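Local coordinates for ATP-dependent DNA helicase (Mycobacterium smegmatis, PDB 5V9X), which unwinds RNA:DNA hybrids as a 3'-to-5' helicase, driven by ATP hydrolysis, while tracking along single-stranded DNA, at residues T98-L109 with T181-E192. Sequence-based numbering, arbitrary orientation.
Sequences TQVLYVSPLKAL and TLTSVRTVIVDE. With nucleotides of chain B.
Y102 and D191 meet at the nucleotide-binding end of two neighbouring parallel strands, 100-103 and 187-191. The phenol reaches D191 with CG anti to the backbone N (chi1 170°), and Y102 OH gives its hydrogen to D191 OD2 at 2.7 Å. That oxygen lies at the ring edge, in its plane, and is met on its anti side, 27° out of the carboxylate plane; ring and carboxylate stand almost perpendicular. Just behind, I189 CG2 packs against Y102 CD2 at 3.8 Å, while I189 also reaches A79 and F80 of helix 75-88. Backbone bonds alternate along the pair: L101 N to T187 O, I189 N to L101 O, V103 N to I189 O at 2.8 Å, then D191 N to V103 O. These are central strands of the RecA-like fold of the DEAD/DEAH-box domain, and D191-E192 is consistent with the Walker B (motif II) acidic pair; E192 touches the nucleotide analogue and lies beside magnesium. Beyond strand 100-103 the chain turns to the tracking strand, where K107 N, in the first turn of helix 107-116, donates to OP1 of DG9 of chain B at 2.7 Å, nearly straight. The open side is the Q99-R186 edge at the far end. There Q99 OE1 sits over one face of the R186 guanidinium, 3.7 Å from R186 NE, and the weak T187 N to Q99 O bond stretches to 3.4 Å, although R186 N grips the same carbonyl at 2.9 Å.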
# COMPACT_ATOMS: atom_id res chain seq x y z
N THR A 98 -7.30 -25.40 16.09
CA THR A 98 -6.29 -24.58 15.45
C THR A 98 -5.43 -23.88 16.50
O THR A 98 -5.95 -23.14 17.35
CB THR A 98 -6.95 -23.55 14.53
OG1 THR A 98 -7.74 -24.24 13.55
CG2 THR A 98 -5.89 -22.72 13.82
N GLN A 99 -4.12 -24.12 16.45
CA GLN A 99 -3.18 -23.66 17.47
C GLN A 99 -2.39 -22.43 17.05
O GLN A 99 -2.14 -21.55 17.89
CB GLN A 99 -2.21 -24.79 17.83
CG GLN A 99 -2.85 -25.97 18.53
CD GLN A 99 -3.09 -25.71 20.01
OE1 GLN A 99 -2.16 -25.38 20.75
NE2 GLN A 99 -4.34 -25.85 20.44
N VAL A 100 -1.98 -22.35 15.79
CA VAL A 100 -1.21 -21.22 15.27
C VAL A 100 -2.01 -20.56 14.16
O VAL A 100 -2.59 -21.24 13.31
CB VAL A 100 0.18 -21.68 14.76
CG1 VAL A 100 0.93 -20.51 14.14
CG2 VAL A 100 0.98 -22.30 15.89
N LEU A 101 -2.04 -19.23 14.17
CA LEU A 101 -2.73 -18.45 13.15
C LEU A 101 -1.73 -17.51 12.49
O LEU A 101 -1.24 -16.57 13.11
CB LEU A 101 -3.90 -17.67 13.75
CG LEU A 101 -4.71 -16.82 12.76
CD1 LEU A 101 -5.42 -17.70 11.75
CD2 LEU A 101 -5.70 -15.93 13.49
N TYR A 102 -1.43 -17.78 11.22
CA TYR A 102 -0.57 -16.92 10.42
C TYR A 102 -1.44 -16.10 9.47
O TYR A 102 -2.29 -16.65 8.77
CB TYR A 102 0.44 -17.75 9.63
CG TYR A 102 1.22 -16.98 8.58
CD1 TYR A 102 0.68 -16.75 7.32
CD2 TYR A 102 2.49 -16.49 8.85
CE1 TYR A 102 1.38 -16.06 6.36
CE2 TYR A 102 3.20 -15.80 7.89
CZ TYR A 102 2.64 -15.58 6.64
OH TYR A 102 3.33 -14.88 5.68
N VAL A 103 -1.23 -14.78 9.46
CA VAL A 103 -2.00 -13.86 8.62
C VAL A 103 -1.05 -13.19 7.64
O VAL A 103 -0.04 -12.60 8.05
CB VAL A 103 -2.75 -12.81 9.46
CG1 VAL A 103 -3.52 -11.87 8.56
CG2 VAL A 103 -3.68 -13.49 10.46
N SER A 104 -1.38 -13.27 6.35
CA SER A 104 -0.63 -12.63 5.29
C SER A 104 -1.52 -11.67 4.51
O SER A 104 -2.66 -12.01 4.19
CB SER A 104 -0.04 -13.67 4.32
OG SER A 104 0.53 -13.03 3.18
N PRO A 105 -1.02 -10.47 4.19
CA PRO A 105 -1.82 -9.55 3.37
C PRO A 105 -1.94 -9.98 1.91
O PRO A 105 -2.84 -9.49 1.21
CB PRO A 105 -1.08 -8.22 3.50
CG PRO A 105 0.33 -8.61 3.81
CD PRO A 105 0.26 -9.88 4.61
N LEU A 106 -1.07 -10.87 1.44
CA LEU A 106 -1.08 -11.34 0.06
C LEU A 106 -1.36 -12.83 0.01
O LEU A 106 -0.85 -13.60 0.83
CB LEU A 106 0.25 -11.04 -0.63
CG LEU A 106 0.58 -9.56 -0.88
CD1 LEU A 106 2.01 -9.41 -1.37
CD2 LEU A 106 -0.39 -8.96 -1.87
N LYS A 107 -2.18 -13.24 -0.96
CA LYS A 107 -2.50 -14.66 -1.11
C LYS A 107 -1.28 -15.46 -1.52
O LYS A 107 -1.02 -16.55 -0.98
CB LYS A 107 -3.62 -14.85 -2.14
CG LYS A 107 -4.97 -14.33 -1.70
CD LYS A 107 -6.07 -14.71 -2.68
CE LYS A 107 -5.83 -14.08 -4.05
NZ LYS A 107 -6.96 -14.35 -4.98
N ALA A 108 -0.51 -14.96 -2.49
CA ALA A 108 0.67 -15.67 -2.97
C ALA A 108 1.63 -16.00 -1.83
O ALA A 108 2.14 -17.13 -1.74
CB ALA A 108 1.38 -14.84 -4.04
N LEU A 109 1.87 -15.03 -0.95
CA LEU A 109 2.71 -15.30 0.22
C LEU A 109 2.09 -16.38 1.11
O LEU A 109 2.81 -17.25 1.61
CB LEU A 109 2.91 -14.01 1.02
CG LEU A 109 3.59 -14.16 2.38
CD1 LEU A 109 4.91 -14.89 2.24
CD2 LEU A 109 3.79 -12.81 3.05
N THR A 181 -13.40 -23.08 15.54
CA THR A 181 -12.10 -23.71 15.40
C THR A 181 -10.96 -22.83 15.88
O THR A 181 -9.84 -23.32 16.02
CB THR A 181 -11.86 -24.10 13.94
OG1 THR A 181 -11.80 -22.92 13.12
CG2 THR A 181 -12.97 -25.01 13.43
N LEU A 182 -11.22 -21.55 16.14
CA LEU A 182 -10.19 -20.61 16.56
C LEU A 182 -10.15 -20.41 18.07
O LEU A 182 -9.38 -19.56 18.54
CB LEU A 182 -10.38 -19.27 15.86
CG LEU A 182 -10.41 -19.30 14.33
CD1 LEU A 182 -10.71 -17.92 13.76
CD2 LEU A 182 -9.10 -19.84 13.79
N THR A 183 -10.94 -21.16 18.83
CA THR A 183 -11.00 -20.95 20.28
C THR A 183 -9.76 -21.43 21.01
O THR A 183 -9.59 -21.10 22.19
CB THR A 183 -12.24 -21.63 20.87
OG1 THR A 183 -12.18 -23.04 20.60
CG2 THR A 183 -13.51 -21.06 20.28
N SER A 184 -8.89 -22.20 20.36
CA SER A 184 -7.68 -22.72 21.00
C SER A 184 -6.41 -22.02 20.53
O SER A 184 -5.32 -22.42 20.95
CB SER A 184 -7.55 -24.22 20.75
OG SER A 184 -8.64 -24.93 21.33
N VAL A 185 -6.53 -20.99 19.69
CA VAL A 185 -5.35 -20.34 19.13
C VAL A 185 -4.48 -19.77 20.24
O VAL A 185 -4.96 -19.03 21.11
CB VAL A 185 -5.76 -19.25 18.13
CG1 VAL A 185 -4.57 -18.35 17.80
CG2 VAL A 185 -6.32 -19.87 16.86
N ARG A 186 -3.19 -20.13 20.22
CA ARG A 186 -2.22 -19.62 21.18
C ARG A 186 -1.25 -18.61 20.59
O ARG A 186 -0.77 -17.74 21.32
CB ARG A 186 -1.42 -20.78 21.80
CG ARG A 186 -2.26 -21.75 22.62
CD ARG A 186 -1.41 -22.83 23.26
NE ARG A 186 -2.21 -23.74 24.08
CZ ARG A 186 -1.73 -24.81 24.71
NH1 ARG A 186 -0.44 -25.11 24.63
NH2 ARG A 186 -2.54 -25.58 25.43
N THR A 187 -0.94 -18.71 19.30
CA THR A 187 -0.00 -17.82 18.64
C THR A 187 -0.67 -17.18 17.43
O THR A 187 -1.46 -17.83 16.74
CB THR A 187 1.27 -18.57 18.20
OG1 THR A 187 1.88 -19.20 19.34
CG2 THR A 187 2.28 -17.62 17.57
N VAL A 188 -0.36 -15.91 17.20
CA VAL A 188 -0.83 -15.19 16.02
C VAL A 188 0.37 -14.51 15.38
O VAL A 188 1.00 -13.63 15.99
CB VAL A 188 -1.91 -14.15 16.36
CG1 VAL A 188 -2.19 -13.27 15.16
CG2 VAL A 188 -3.18 -14.85 16.81
N ILE A 189 0.70 -14.91 14.15
CA ILE A 189 1.78 -14.31 13.38
C ILE A 189 1.17 -13.36 12.36
O ILE A 189 0.29 -13.76 11.59
CB ILE A 189 2.64 -15.39 12.69
CG1 ILE A 189 3.12 -16.43 13.70
CG2 ILE A 189 3.82 -14.75 11.97
CD1 ILE A 189 3.92 -17.55 13.09
N VAL A 190 1.62 -12.11 12.37
CA VAL A 190 1.19 -11.11 11.41
C VAL A 190 2.40 -10.76 10.57
O VAL A 190 3.23 -9.93 10.95
CB VAL A 190 0.60 -9.87 12.09
CG1 VAL A 190 0.23 -8.82 11.05
CG2 VAL A 190 -0.62 -10.24 12.92
N ASP A 191 2.52 -11.42 9.41
CA ASP A 191 3.64 -11.20 8.51
C ASP A 191 3.43 -9.93 7.70
O ASP A 191 2.30 -9.58 7.35
CB ASP A 191 3.81 -12.40 7.58
CG ASP A 191 5.23 -12.58 7.10
OD1 ASP A 191 6.00 -11.60 7.14
OD2 ASP A 191 5.57 -13.70 6.69
N GLU A 192 4.53 -9.26 7.39
CA GLU A 192 4.52 -8.01 6.62
C GLU A 192 3.57 -7.00 7.26
O GLU A 192 2.71 -6.41 6.61
CB GLU A 192 4.14 -8.27 5.16
CG GLU A 192 4.91 -9.41 4.51
CD GLU A 192 6.41 -9.18 4.49
OE1 GLU A 192 6.85 -8.00 4.56
OE2 GLU A 192 7.17 -10.17 4.41
P DG B 9 -4.08 -10.31 -3.11
OP1 DG B 9 -3.13 -11.36 -2.65
OP2 DG B 9 -4.46 -10.23 -4.54
O5' DG B 9 -5.41 -10.42 -2.25
C5' DG B 9 -5.36 -10.21 -0.84
C4' DG B 9 -6.75 -10.15 -0.25
O4' DG B 9 -7.39 -8.91 -0.65
C3' DG B 9 -7.68 -11.27 -0.69
O3' DG B 9 -8.45 -11.72 0.41
C2' DG B 9 -8.55 -10.62 -1.77
C1' DG B 9 -8.62 -9.18 -1.30
N9 DG B 9 -8.76 -8.22 -2.39
C8 DG B 9 -7.90 -8.03 -3.44
N7 DG B 9 -8.29 -7.10 -4.27
C5 DG B 9 -9.48 -6.63 -3.73
C6 DG B 9 -10.35 -5.62 -4.19
O6 DG B 9 -10.23 -4.92 -5.20
N1 DG B 9 -11.44 -5.46 -3.35
C2 DG B 9 -11.67 -6.19 -2.20
N2 DG B 9 -12.78 -5.89 -1.52
N3 DG B 9 -10.86 -7.14 -1.76
C4 DG B 9 -9.78 -7.31 -2.57
P DT B 8 -3.60 -6.84 -7.63
OP1 DT B 8 -2.89 -7.98 -8.24
OP2 DT B 8 -4.96 -6.49 -8.10
O5' DT B 8 -3.67 -7.07 -6.05
C5' DT B 8 -2.47 -7.12 -5.28
C4' DT B 8 -2.76 -6.90 -3.81
O4' DT B 8 -3.10 -5.53 -3.57
C3' DT B 8 -3.93 -7.70 -3.26
O3' DT B 8 -3.46 -8.90 -2.67
C2' DT B 8 -4.56 -6.76 -2.20
C1' DT B 8 -3.79 -5.45 -2.36
N1 DT B 8 -4.66 -4.23 -2.38
C2 DT B 8 -4.57 -3.33 -1.35
O2 DT B 8 -3.82 -3.46 -0.40
N3 DT B 8 -5.41 -2.25 -1.47
C4 DT B 8 -6.30 -1.99 -2.49
O4 DT B 8 -7.01 -0.99 -2.50
C5 DT B 8 -6.34 -2.98 -3.54
C7 DT B 8 -7.27 -2.81 -4.70
C6 DT B 8 -5.53 -4.04 -3.43